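Local coordinates for glycerate dehydrogenase related protein (Thermoplasma acidophilum, PDB 3GVX) that probably acts as an NAD(P)-dependent dehydrogenase of the D-isomer specific 2-hydroxyacid family, perhaps reducing glyoxylate or hydroxypyruvate, at residues Q38-K41 / D42-L46; A268-L271 / A272-V276; I181-D185 / K186-M190; S155-Q158 / N159-V162; H139-A143 / F144-V148. All coordinates share one frame; numbering follows the deposited sequence.

Interaction 1. Residues Q38-K41 / D42-L46; sequences QVIK and DRYVL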
# COMPACT_ATOMS: atom_id res chain seq x y z
N GLN B 38 -25.49 -11.63 -21.13
CA GLN B 38 -25.90 -12.66 -20.20
C GLN B 38 -24.80 -12.86 -19.18
O GLN B 38 -23.63 -13.00 -19.52
CB GLN B 38 -26.16 -13.96 -20.96
CG GLN B 38 -26.80 -15.04 -20.13
CD GLN B 38 -27.19 -16.23 -20.97
OE1 GLN B 38 -27.97 -16.10 -21.92
NE2 GLN B 38 -26.65 -17.39 -20.65
N VAL B 39 -25.18 -12.85 -17.91
CA VAL B 39 -24.21 -13.05 -16.84
C VAL B 39 -24.49 -14.46 -16.35
O VAL B 39 -25.63 -14.81 -16.07
CB VAL B 39 -24.41 -12.05 -15.69
CG1 VAL B 39 -23.29 -12.21 -14.67
CG2 VAL B 39 -24.45 -10.62 -16.25
N ILE B 40 -23.45 -15.27 -16.23
CA ILE B 40 -23.63 -16.65 -15.84
C ILE B 40 -22.63 -17.15 -14.83
O ILE B 40 -21.64 -16.50 -14.50
CB ILE B 40 -23.48 -17.57 -17.07
CG1 ILE B 40 -22.01 -17.64 -17.47
CG2 ILE B 40 -24.28 -17.03 -18.26
CD1 ILE B 40 -21.68 -18.65 -18.57
N LYS B 41 -22.90 -18.35 -14.36
CA LYS B 41 -22.00 -19.03 -13.47
C LYS B 41 -21.49 -20.22 -14.27
O LYS B 41 -20.34 -20.26 -14.66
CB LYS B 41 -22.72 -19.51 -12.22
CG LYS B 41 -23.18 -18.39 -11.33
CD LYS B 41 -23.67 -18.94 -10.02
CE LYS B 41 -24.11 -17.84 -9.09
NZ LYS B 41 -24.51 -18.41 -7.78
N ASP B 42 -22.38 -21.16 -14.55
CA ASP B 42 -22.01 -22.36 -15.28
C ASP B 42 -22.69 -22.57 -16.61
O ASP B 42 -22.13 -23.17 -17.50
CB ASP B 42 -22.26 -23.57 -14.39
CG ASP B 42 -21.52 -23.47 -13.08
OD1 ASP B 42 -21.93 -24.13 -12.11
OD2 ASP B 42 -20.51 -22.75 -13.02
N ARG B 43 -23.90 -22.07 -16.75
CA ARG B 43 -24.60 -22.26 -18.00
C ARG B 43 -25.10 -20.99 -18.64
O ARG B 43 -25.50 -20.05 -17.97
CB ARG B 43 -25.77 -23.22 -17.81
CG ARG B 43 -25.37 -24.67 -17.65
CD ARG B 43 -26.60 -25.55 -17.45
NE ARG B 43 -27.36 -25.16 -16.26
CZ ARG B 43 -26.97 -25.40 -15.01
NH1 ARG B 43 -25.83 -26.04 -14.77
NH2 ARG B 43 -27.72 -24.99 -13.99
N TYR B 44 -25.04 -20.99 -19.96
CA TYR B 44 -25.52 -19.87 -20.72
C TYR B 44 -26.72 -20.42 -21.47
O TYR B 44 -26.94 -21.64 -21.52
CB TYR B 44 -24.43 -19.33 -21.67
CG TYR B 44 -23.80 -20.37 -22.60
CD1 TYR B 44 -24.46 -20.80 -23.75
CD2 TYR B 44 -22.55 -20.92 -22.33
CE1 TYR B 44 -23.89 -21.76 -24.61
CE2 TYR B 44 -21.97 -21.88 -23.18
CZ TYR B 44 -22.65 -22.29 -24.33
OH TYR B 44 -22.09 -23.21 -25.18
N VAL B 45 -27.50 -19.53 -22.04
CA VAL B 45 -28.67 -19.91 -22.81
C VAL B 45 -28.60 -19.10 -24.08
O VAL B 45 -28.71 -17.88 -24.05
CB VAL B 45 -29.97 -19.55 -22.03
CG1 VAL B 45 -31.20 -19.80 -22.93
CG2 VAL B 45 -30.03 -20.36 -20.71
N LEU B 46 -28.43 -19.77 -25.21
CA LEU B 46 -28.32 -19.05 -26.47
C LEU B 46 -29.62 -18.43 -26.92
O LEU B 46 -30.70 -19.00 -26.79
CB LEU B 46 -27.78 -19.94 -27.59
CG LEU B 46 -26.37 -20.49 -27.40
CD1 LEU B 46 -26.02 -21.27 -28.66
CD2 LEU B 46 -25.36 -19.36 -27.10
O HOH W 1 -25.47 -19.66 -15.11

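Interaction 2. Residues A268-L271 / A272-V276; sequences AIQL and AFENV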
# COMPACT_ATOMS: atom_id res chain seq x y z
N ALA B 268 -16.14 -9.82 -6.34
CA ALA B 268 -16.13 -10.50 -7.64
C ALA B 268 -17.40 -10.21 -8.44
O ALA B 268 -17.33 -9.84 -9.60
CB ALA B 268 -15.96 -12.01 -7.45
N ILE B 269 -18.55 -10.35 -7.80
CA ILE B 269 -19.82 -10.11 -8.48
C ILE B 269 -19.95 -8.70 -9.04
O ILE B 269 -20.46 -8.51 -10.14
CB ILE B 269 -21.03 -10.49 -7.57
CG1 ILE B 269 -22.31 -10.56 -8.42
CG2 ILE B 269 -21.13 -9.55 -6.37
CD1 ILE B 269 -22.29 -11.70 -9.44
N GLN B 270 -19.44 -7.71 -8.32
CA GLN B 270 -19.51 -6.33 -8.80
C GLN B 270 -18.62 -6.12 -10.01
O GLN B 270 -19.00 -5.45 -10.96
CB GLN B 270 -19.11 -5.35 -7.71
CG GLN B 270 -19.38 -3.91 -8.08
CD GLN B 270 -19.17 -2.99 -6.90
OE1 GLN B 270 -19.54 -3.31 -5.77
NE2 GLN B 270 -18.60 -1.82 -7.16
N LEU B 271 -17.41 -6.67 -9.95
CA LEU B 271 -16.47 -6.56 -11.06
C LEU B 271 -17.07 -7.22 -12.31
O LEU B 271 -16.86 -6.74 -13.43
CB LEU B 271 -15.12 -7.20 -10.70
CG LEU B 271 -14.33 -6.50 -9.58
CD1 LEU B 271 -13.25 -7.44 -9.05
CD2 LEU B 271 -13.75 -5.18 -10.09
N ALA B 272 -17.82 -8.30 -12.11
CA ALA B 272 -18.46 -9.01 -13.21
C ALA B 272 -19.44 -8.07 -13.93
O ALA B 272 -19.38 -7.92 -15.14
CB ALA B 272 -19.18 -10.27 -12.70
N PHE B 273 -20.33 -7.42 -13.18
CA PHE B 273 -21.29 -6.51 -13.80
C PHE B 273 -20.61 -5.31 -14.43
O PHE B 273 -21.03 -4.82 -15.48
CB PHE B 273 -22.33 -6.00 -12.79
CG PHE B 273 -23.27 -7.06 -12.30
CD1 PHE B 273 -23.89 -7.93 -13.17
CD2 PHE B 273 -23.54 -7.18 -10.95
CE1 PHE B 273 -24.74 -8.92 -12.70
CE2 PHE B 273 -24.39 -8.16 -10.49
CZ PHE B 273 -24.99 -9.03 -11.37
N GLU B 274 -19.57 -4.84 -13.77
CA GLU B 274 -18.83 -3.70 -14.28
C GLU B 274 -18.21 -4.01 -15.62
O GLU B 274 -18.24 -3.17 -16.52
CB GLU B 274 -17.77 -3.26 -13.27
CG GLU B 274 -18.38 -2.49 -12.12
CD GLU B 274 -17.37 -2.00 -11.08
OE1 GLU B 274 -16.30 -2.62 -10.93
OE2 GLU B 274 -17.66 -1.00 -10.40
N ASN B 275 -17.69 -5.21 -15.79
CA ASN B 275 -17.11 -5.55 -17.08
C ASN B 275 -18.17 -5.54 -18.15
O ASN B 275 -17.88 -5.26 -19.30
CB ASN B 275 -16.42 -6.91 -17.08
CG ASN B 275 -15.55 -7.11 -18.30
OD1 ASN B 275 -15.67 -8.09 -19.03
ND2 ASN B 275 -14.65 -6.15 -18.53
N VAL B 276 -19.40 -5.87 -17.78
CA VAL B 276 -20.51 -5.88 -18.72
C VAL B 276 -20.79 -4.47 -19.23
O VAL B 276 -20.97 -4.23 -20.42
CB VAL B 276 -21.79 -6.44 -18.07
CG1 VAL B 276 -23.02 -6.06 -18.92
CG2 VAL B 276 -21.68 -7.96 -17.91

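Interaction 3. Residues I181-D185 / K186-M190; sequences IPLTD and KTRGM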
# COMPACT_ATOMS: atom_id res chain seq x y z
N ILE B 181 5.50 -15.00 -11.61
CA ILE B 181 5.64 -15.65 -12.90
C ILE B 181 5.14 -17.09 -12.81
O ILE B 181 5.30 -17.75 -11.79
CB ILE B 181 7.13 -15.61 -13.35
CG1 ILE B 181 7.23 -15.78 -14.86
CG2 ILE B 181 7.92 -16.67 -12.58
CD1 ILE B 181 8.54 -15.30 -15.43
N PRO B 182 4.51 -17.59 -13.88
CA PRO B 182 4.00 -18.96 -13.90
C PRO B 182 5.11 -20.00 -13.82
O PRO B 182 6.22 -19.80 -14.33
CB PRO B 182 3.23 -19.03 -15.22
CG PRO B 182 2.80 -17.61 -15.42
CD PRO B 182 4.04 -16.85 -15.06
N LEU B 183 4.80 -21.11 -13.16
CA LEU B 183 5.75 -22.20 -12.99
C LEU B 183 5.69 -23.12 -14.20
O LEU B 183 4.69 -23.80 -14.45
CB LEU B 183 5.40 -22.97 -11.72
CG LEU B 183 6.01 -24.36 -11.53
CD1 LEU B 183 7.52 -24.29 -11.29
CD2 LEU B 183 5.28 -24.99 -10.36
N THR B 184 6.77 -23.12 -14.98
CA THR B 184 6.89 -23.96 -16.16
C THR B 184 8.27 -24.59 -16.13
O THR B 184 9.04 -24.40 -15.18
CB THR B 184 6.78 -23.15 -17.47
OG1 THR B 184 7.95 -22.35 -17.62
CG2 THR B 184 5.53 -22.25 -17.46
N ASP B 185 8.60 -25.34 -17.17
CA ASP B 185 9.89 -25.99 -17.27
C ASP B 185 11.07 -25.03 -17.27
O ASP B 185 12.14 -25.38 -16.78
CB ASP B 185 9.95 -26.85 -18.52
CG ASP B 185 9.23 -28.17 -18.34
OD1 ASP B 185 8.91 -28.82 -19.36
OD2 ASP B 185 8.99 -28.55 -17.18
N LYS B 186 10.92 -23.83 -17.81
CA LYS B 186 12.07 -22.94 -17.79
C LYS B 186 12.12 -22.06 -16.58
O LYS B 186 13.15 -21.46 -16.30
CB LYS B 186 12.10 -22.04 -18.99
CG LYS B 186 11.02 -22.30 -19.93
CD LYS B 186 11.62 -22.18 -21.27
CE LYS B 186 10.57 -22.31 -22.30
NZ LYS B 186 10.33 -20.95 -22.80
N THR B 187 11.01 -21.97 -15.86
CA THR B 187 11.01 -21.13 -14.69
C THR B 187 11.26 -21.95 -13.43
O THR B 187 11.64 -21.40 -12.41
CB THR B 187 9.67 -20.38 -14.54
OG1 THR B 187 8.67 -21.28 -14.07
CG2 THR B 187 9.25 -19.77 -15.88
N ARG B 188 11.06 -23.27 -13.49
CA ARG B 188 11.32 -24.10 -12.32
C ARG B 188 12.78 -23.96 -11.90
O ARG B 188 13.68 -24.10 -12.74
CB ARG B 188 11.02 -25.57 -12.62
CG ARG B 188 11.61 -26.58 -11.63
CD ARG B 188 10.55 -27.47 -11.01
NE ARG B 188 9.53 -27.87 -11.98
CZ ARG B 188 8.30 -28.25 -11.67
NH1 ARG B 188 7.92 -28.29 -10.40
NH2 ARG B 188 7.44 -28.56 -12.63
N GLY B 189 13.02 -23.68 -10.62
CA GLY B 189 14.37 -23.52 -10.10
C GLY B 189 15.08 -22.30 -10.62
O GLY B 189 16.26 -22.09 -10.37
N MSE B 190 14.32 -21.48 -11.34
CA MSE B 190 14.79 -20.23 -11.94
C MSE B 190 15.57 -19.32 -10.99
O MSE B 190 16.62 -18.80 -11.35
CB MSE B 190 13.58 -19.49 -12.50
CG MSE B 190 13.81 -18.07 -12.91
SE MSE B 190 12.27 -17.52 -13.65
CE MSE B 190 12.88 -16.41 -14.81

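Interaction 4. Residues S155-Q158 / N159-V162; sequences SVDQ and NVDV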
# COMPACT_ATOMS: atom_id res chain seq x y z
N SER B 155 4.88 -7.65 -23.56
CA SER B 155 3.71 -6.88 -23.20
C SER B 155 3.86 -6.32 -21.80
O SER B 155 3.90 -7.05 -20.80
CB SER B 155 2.43 -7.71 -23.30
OG SER B 155 1.31 -6.86 -23.51
N VAL B 156 4.01 -5.01 -21.75
CA VAL B 156 4.10 -4.30 -20.50
C VAL B 156 3.17 -3.17 -20.80
O VAL B 156 2.75 -2.99 -21.94
CB VAL B 156 5.52 -3.72 -20.23
CG1 VAL B 156 6.51 -4.85 -20.03
CG2 VAL B 156 5.92 -2.76 -21.35
N ASP B 157 2.81 -2.43 -19.78
CA ASP B 157 1.94 -1.32 -20.05
C ASP B 157 2.65 -0.06 -19.67
O ASP B 157 3.87 -0.00 -19.55
CB ASP B 157 0.64 -1.47 -19.26
CG ASP B 157 0.88 -1.68 -17.79
OD1 ASP B 157 1.97 -1.37 -17.30
OD2 ASP B 157 -0.04 -2.16 -17.11
N GLN B 158 1.85 0.97 -19.48
CA GLN B 158 2.37 2.26 -19.13
C GLN B 158 2.93 2.35 -17.70
O GLN B 158 3.64 3.29 -17.41
CB GLN B 158 1.26 3.30 -19.26
CG GLN B 158 0.68 3.64 -17.92
CD GLN B 158 -0.81 3.81 -17.98
OE1 GLN B 158 -1.31 4.92 -18.19
NE2 GLN B 158 -1.53 2.72 -17.81
N ASN B 159 2.61 1.41 -16.81
CA ASN B 159 3.15 1.53 -15.46
C ASN B 159 4.53 0.89 -15.30
O ASN B 159 4.99 0.65 -14.19
CB ASN B 159 2.18 0.97 -14.42
CG ASN B 159 0.99 1.86 -14.22
OD1 ASN B 159 1.08 3.08 -14.35
ND2 ASN B 159 -0.14 1.26 -13.89
N VAL B 160 5.18 0.62 -16.42
CA VAL B 160 6.51 0.05 -16.41
C VAL B 160 7.52 1.05 -16.94
O VAL B 160 7.37 1.55 -18.05
CB VAL B 160 6.60 -1.20 -17.28
CG1 VAL B 160 8.05 -1.65 -17.35
CG2 VAL B 160 5.69 -2.32 -16.75
N ASP B 161 8.55 1.34 -16.17
CA ASP B 161 9.53 2.30 -16.63
C ASP B 161 10.72 1.66 -17.32
O ASP B 161 11.37 2.28 -18.14
CB ASP B 161 10.01 3.14 -15.45
CG ASP B 161 8.86 3.68 -14.63
OD1 ASP B 161 8.05 4.46 -15.15
OD2 ASP B 161 8.76 3.31 -13.44
N VAL B 162 11.01 0.41 -16.99
CA VAL B 162 12.14 -0.28 -17.58
C VAL B 162 11.87 -1.75 -17.86
O VAL B 162 11.37 -2.50 -17.01
CB VAL B 162 13.40 -0.19 -16.68
CG1 VAL B 162 14.58 -0.87 -17.37
CG2 VAL B 162 13.71 1.27 -16.35
O HOH W 2 -0.30 -1.69 -14.49
O HOH W 3 5.27 4.67 -15.31

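Interaction 5. Residues H139-A143 / F144-V148; sequences HLAKA and FGMRV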
# COMPACT_ATOMS: atom_id res chain seq x y z
N HIS B 139 0.56 -1.02 -10.60
CA HIS B 139 -0.39 0.09 -10.46
C HIS B 139 -0.24 0.65 -9.05
O HIS B 139 -0.20 1.85 -8.87
CB HIS B 139 -1.82 -0.40 -10.74
CG HIS B 139 -2.89 0.38 -10.04
ND1 HIS B 139 -3.45 1.53 -10.55
CD2 HIS B 139 -3.53 0.15 -8.86
CE1 HIS B 139 -4.39 1.97 -9.73
NE2 HIS B 139 -4.45 1.15 -8.70
N LEU B 140 -0.13 -0.24 -8.07
CA LEU B 140 0.06 0.19 -6.68
C LEU B 140 1.45 0.81 -6.50
O LEU B 140 1.59 1.83 -5.83
CB LEU B 140 -0.12 -0.99 -5.72
CG LEU B 140 -1.49 -1.65 -5.65
CD1 LEU B 140 -1.42 -2.82 -4.66
CD2 LEU B 140 -2.56 -0.63 -5.25
N ALA B 141 2.46 0.20 -7.11
CA ALA B 141 3.82 0.71 -7.02
C ALA B 141 3.96 2.14 -7.55
O ALA B 141 4.65 2.95 -6.96
CB ALA B 141 4.79 -0.24 -7.74
N LYS B 142 3.29 2.44 -8.66
CA LYS B 142 3.33 3.79 -9.23
C LYS B 142 2.69 4.76 -8.26
O LYS B 142 3.16 5.87 -8.10
CB LYS B 142 2.60 3.85 -10.58
CG LYS B 142 3.19 2.96 -11.66
CD LYS B 142 4.69 3.16 -11.81
CE LYS B 142 5.06 4.60 -12.17
NZ LYS B 142 6.55 4.77 -12.23
N ALA B 143 1.62 4.32 -7.61
CA ALA B 143 0.94 5.17 -6.64
C ALA B 143 1.86 5.49 -5.46
O ALA B 143 1.89 6.60 -4.95
CB ALA B 143 -0.32 4.49 -6.15
N PHE B 144 2.64 4.49 -5.03
CA PHE B 144 3.58 4.67 -3.93
C PHE B 144 4.81 5.46 -4.36
O PHE B 144 5.70 5.71 -3.57
CB PHE B 144 4.01 3.30 -3.35
CG PHE B 144 3.09 2.77 -2.29
CD1 PHE B 144 3.12 3.30 -1.02
CD2 PHE B 144 2.19 1.76 -2.57
CE1 PHE B 144 2.27 2.83 -0.05
CE2 PHE B 144 1.34 1.29 -1.59
CZ PHE B 144 1.38 1.83 -0.33
N GLY B 145 4.84 5.84 -5.63
CA GLY B 145 5.96 6.59 -6.16
C GLY B 145 7.16 5.74 -6.53
O GLY B 145 8.25 6.25 -6.71
N MSE B 146 6.96 4.44 -6.67
CA MSE B 146 8.08 3.57 -7.01
C MSE B 146 8.34 3.59 -8.50
O MSE B 146 7.47 3.95 -9.28
CB MSE B 146 7.78 2.15 -6.56
CG MSE B 146 7.18 2.07 -5.17
SE MSE B 146 7.10 0.34 -4.61
CE MSE B 146 8.65 0.07 -4.27
N ARG B 147 9.54 3.18 -8.88
CA ARG B 147 9.94 3.08 -10.27
C ARG B 147 9.73 1.60 -10.56
O ARG B 147 10.01 0.76 -9.70
CB ARG B 147 11.41 3.48 -10.39
CG ARG B 147 12.02 3.32 -11.76
CD ARG B 147 13.53 3.68 -11.70
NE ARG B 147 14.11 3.75 -13.03
CZ ARG B 147 13.69 4.57 -13.99
NH1 ARG B 147 12.67 5.39 -13.76
NH2 ARG B 147 14.27 4.55 -15.18
N VAL B 148 9.26 1.25 -11.75
CA VAL B 148 9.01 -0.15 -12.04
C VAL B 148 9.82 -0.76 -13.17
O VAL B 148 9.88 -0.24 -14.27
CB VAL B 148 7.50 -0.39 -12.28
CG1 VAL B 148 7.25 -1.82 -12.72
CG2 VAL B 148 6.72 -0.07 -10.99

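Interaction 1. Residues Q38-K41 / D42-L46
The chain doubles back between Ile40 and Tyr44: the path from Gln38 to Lys41 and the path from Asp42 to Val45 run 152° apart. The bend follows directly on the end of strand 37-40. A water spans its mouth. It accepts from Lys41 N at 3.0 Å and donates to Arg43 O at 2.9 Å, tying the two limbs together. Arg43 O also takes a bond from Asn6 ND2, so two donors grip this carbonyl.

Ile40 carries the apolar part of the turn. Its CG1 sits between the backbone N and the carbonyl carbon (chi1 73°), which leaves CG2 beside the backbone N. That methyl rests 3.3 Å from Arg43 O and 4.1 Å from Tyr44 CB. The other branch of Ile40 brings CD1 to the edge of the Tyr44 ring, near its plane. The ring itself leads away from the strand, and Tyr44 OH is hydrogen-bonded to Asp64 O. Both Ile40 and Tyr44 also pack on Ile53 of strand 52-55. Gln38 reaches across with an extended side chain toward the backbone of Tyr44 and Val45, but the orientation of its terminal amide is doubtful. Lys41 and Asp42 lie at the exposed tip, where Lys41 packs on Phe7 and Asp42 on His62.

Strand 37-40 runs between strands 3-5 and 52-55 in a parallel sheet of order 2-1-3-4-5. This is the flavodoxin-like order of the substrate-binding domain in this dehydrogenase family, and the turn lies at the C-terminal end of its central strand.

Interaction 2. Residues A268-L271 / A272-V276
Ala268 meets Ala272 one helical turn on, and Ala272 N donates to Ala268 O at 3.0 Å. The same carbonyl is also bonded by Asn77 ND2, so it has a partner outside the helix.

Ile269 accepts from Phe273 N at 3.2 Å. The two side chains lie side by side and point the same way. Ile269 CG1 is anti to the backbone N (chi1 -166°), which places it 3.8 Å from Phe273 CE2.

Gln270 O receives Glu274 N at 2.9 Å. Glu274 CG also lies against this oxygen, 3.2 Å from Gln270 O. Farther out, Gln270 NE2 points almost straight at Glu274 OE2, but at 3.5 Å the bond is weak. The amide and carboxylate planes stand nearly at right angles, 88° apart.

Leu271 O takes the bond of Asn275 N at 2.9 Å. The Leu271 CD2 methyl lies 3.7 Å from the carboxylate oxygen Glu274 OE1, a van der Waals contact. Leu271 also packs on Tyr121 of the second subunit.

All of this belongs to helix 266-279. One flank faces helix 11-20, where Ile269 lies on Val13, Gln270 on Ile16, Phe273 on Ala17 and Glu274 on Val20. Val276 rests on Met52 and Gln54 of strand 52-55, and Ile269 reaches Ile56 just beyond that strand.

Interaction 3. Residues I181-D185 / K186-M190
Leu183 lies over one face of the Arg188 guanidinium. Its CD1 methyl sits 4.0 Å above the plane, over the centre of the group. The same methyl touches Arg188 CB, so it fills the bend of the arginine chain, which folds at chi2 and chi3. The Asp185 carboxylate stands farther off, with OD2 at 4.8 Å from Arg188 NH2. The pair is not in contact, though the opposite charges probably attract.

Thr187 holds the middle of the loop. Its OG1 lies between its own backbone N and carbonyl carbon (chi1 76°), a position that turns the hydroxyl toward the first limb. It donates to Pro182 O at 2.9 Å, in the carbonyl plane and on a lone pair. It also accepts from Thr184 N at 2.8 Å, along a nearly straight N-H line of 168°. The hydroxyl of this buried side chain is thus used in both directions. With an alanine here, Pro182 O and Thr184 N would probably lose their shared mate and the two limbs could drift apart.

The loop joins strand 176-179 of the Rossmann-type sheet to helix 193-196. Pro182 comes close to, but does not contact, what is probably the GxGxxG dinucleotide-binding turn.

Thr184 ties the tip of the bend. Its O accepts from Arg188 N at 2.9 Å and, weakly, from Thr187 N. Its OG1 takes a weak bond from Lys186 N, the pattern of an ST turn. A type II beta turn follows from Thr187 to Met190, with Gly189 at its third position. Leu183 and Thr187 both pack on Val213.

Interaction 4. Residues S155-Q158 / N159-V162
Asp157 and Asn159 are joined by a direct hydrogen bond. Asn159 N donates to Asp157 OD1 at 2.9 Å, which makes an Asx turn. The N-H comes from above the carboxylate, 57° out of its plane. Asp157 CG sits between the backbone N and the carbonyl carbon (chi1 53°), which brings OD1 within range of Asn159 N. OD1 is also bonded by Tyr130 OH. A weak bond from Val160 N to Asp157 O, 3.4 Å long, closes the type I beta turn.

Two waters add bridges. One donates to Asp157 OD2 at 2.7 Å and accepts from Asn159 ND2 at 3.0 Å. The other donates to both Gln158 O and Asp161 OD1.

The apolar contact is small: Val156 CB meets the CG2 methyl of Val160 at 3.8 Å. Gln158 and Asn159 run side by side with amide planes 15° apart, and Gln158 CG lies 3.6 Å from Asn159 OD1.

A leucine in place of Asp157 would remove the carboxylate, and the turn would probably be left to its weak backbone bond, with Asn159 N and Tyr130 OH robbed of their polar partner.

One carboxylate thus gathers a backbone amide, a tyrosine hydroxyl and a water. These polar partners are consistent with an ionised Asp157 whose negative charge is stabilised by them.

Interaction 5. Residues H139-A143 / F144-V148
Ala141 CB touches both Met146 and Val148. It meets Met146 SE (a selenomethionine) at 3.9 Å and Val148 CG2 at 3.8 Å, so the end of the helix rests on the start of the strand. Lys142 meets the same methyl of Val148. The two side chains cross obliquely, with Lys142 CD 3.9 Å from Val148 CG2. The lysine chain is bent at chi2 (-51°) and chi3 (-59°), which curls NZ back to Met146 O at 3.2 Å, in the carbonyl plane. The stronger partner of this ammonium is Asp161.

Phe144 turns its ring edge to the helix: CD2 lies 3.3 Å from Leu140 O. That carbonyl also accepts from Phe144 N. The ring meets Phe90 nearly parallel, with planes at about 10°.

Between these side chains the backbone forms a Schellman motif. Met146 N reaches back to Ala141 O at 2.8 Å. Gly145 N bonds Lys142 O at 3.0 Å, from above the carbonyl plane rather than on a lone pair. Gly145 has a positive phi, where a side chain would press on the preceding carbonyl O.

The turn links helix 132-143 to strand 147-151 in a beta-alpha-beta unit of the Rossmann-type domain. Ala141 and Met146 pack on Leu125 of strand 124-128 and on Phe90 of helix 79-97. Ala143 O bonds His139 NE2 of the second subunit, and Phe144 packs on Leu140 of that subunit.

The contacts fall into two regions. Interactions 1 and 2 touch through Val39 CG2 and Phe273 CE1, 3.9 Å apart, joining strand 37-40 to helix 266-279. Interactions 3, 4 and 5 belong to the Rossmann-type domain. Interactions 4 and 5 are tightly coupled: Asp161 OD2 forms a salt bridge with Lys142 NZ at 2.9 Å and probably a hydrogen bond with Val148 N. Interaction 3 lies about 11 Å from interaction 4, nearest atoms. Pro182 and Val148 both lie near the probable GxGxxG dinucleotide site. The centres of interactions 1 and 5 are 38 Å apart. A bound potassium ion is about 11 Å from the Phe144 side chain.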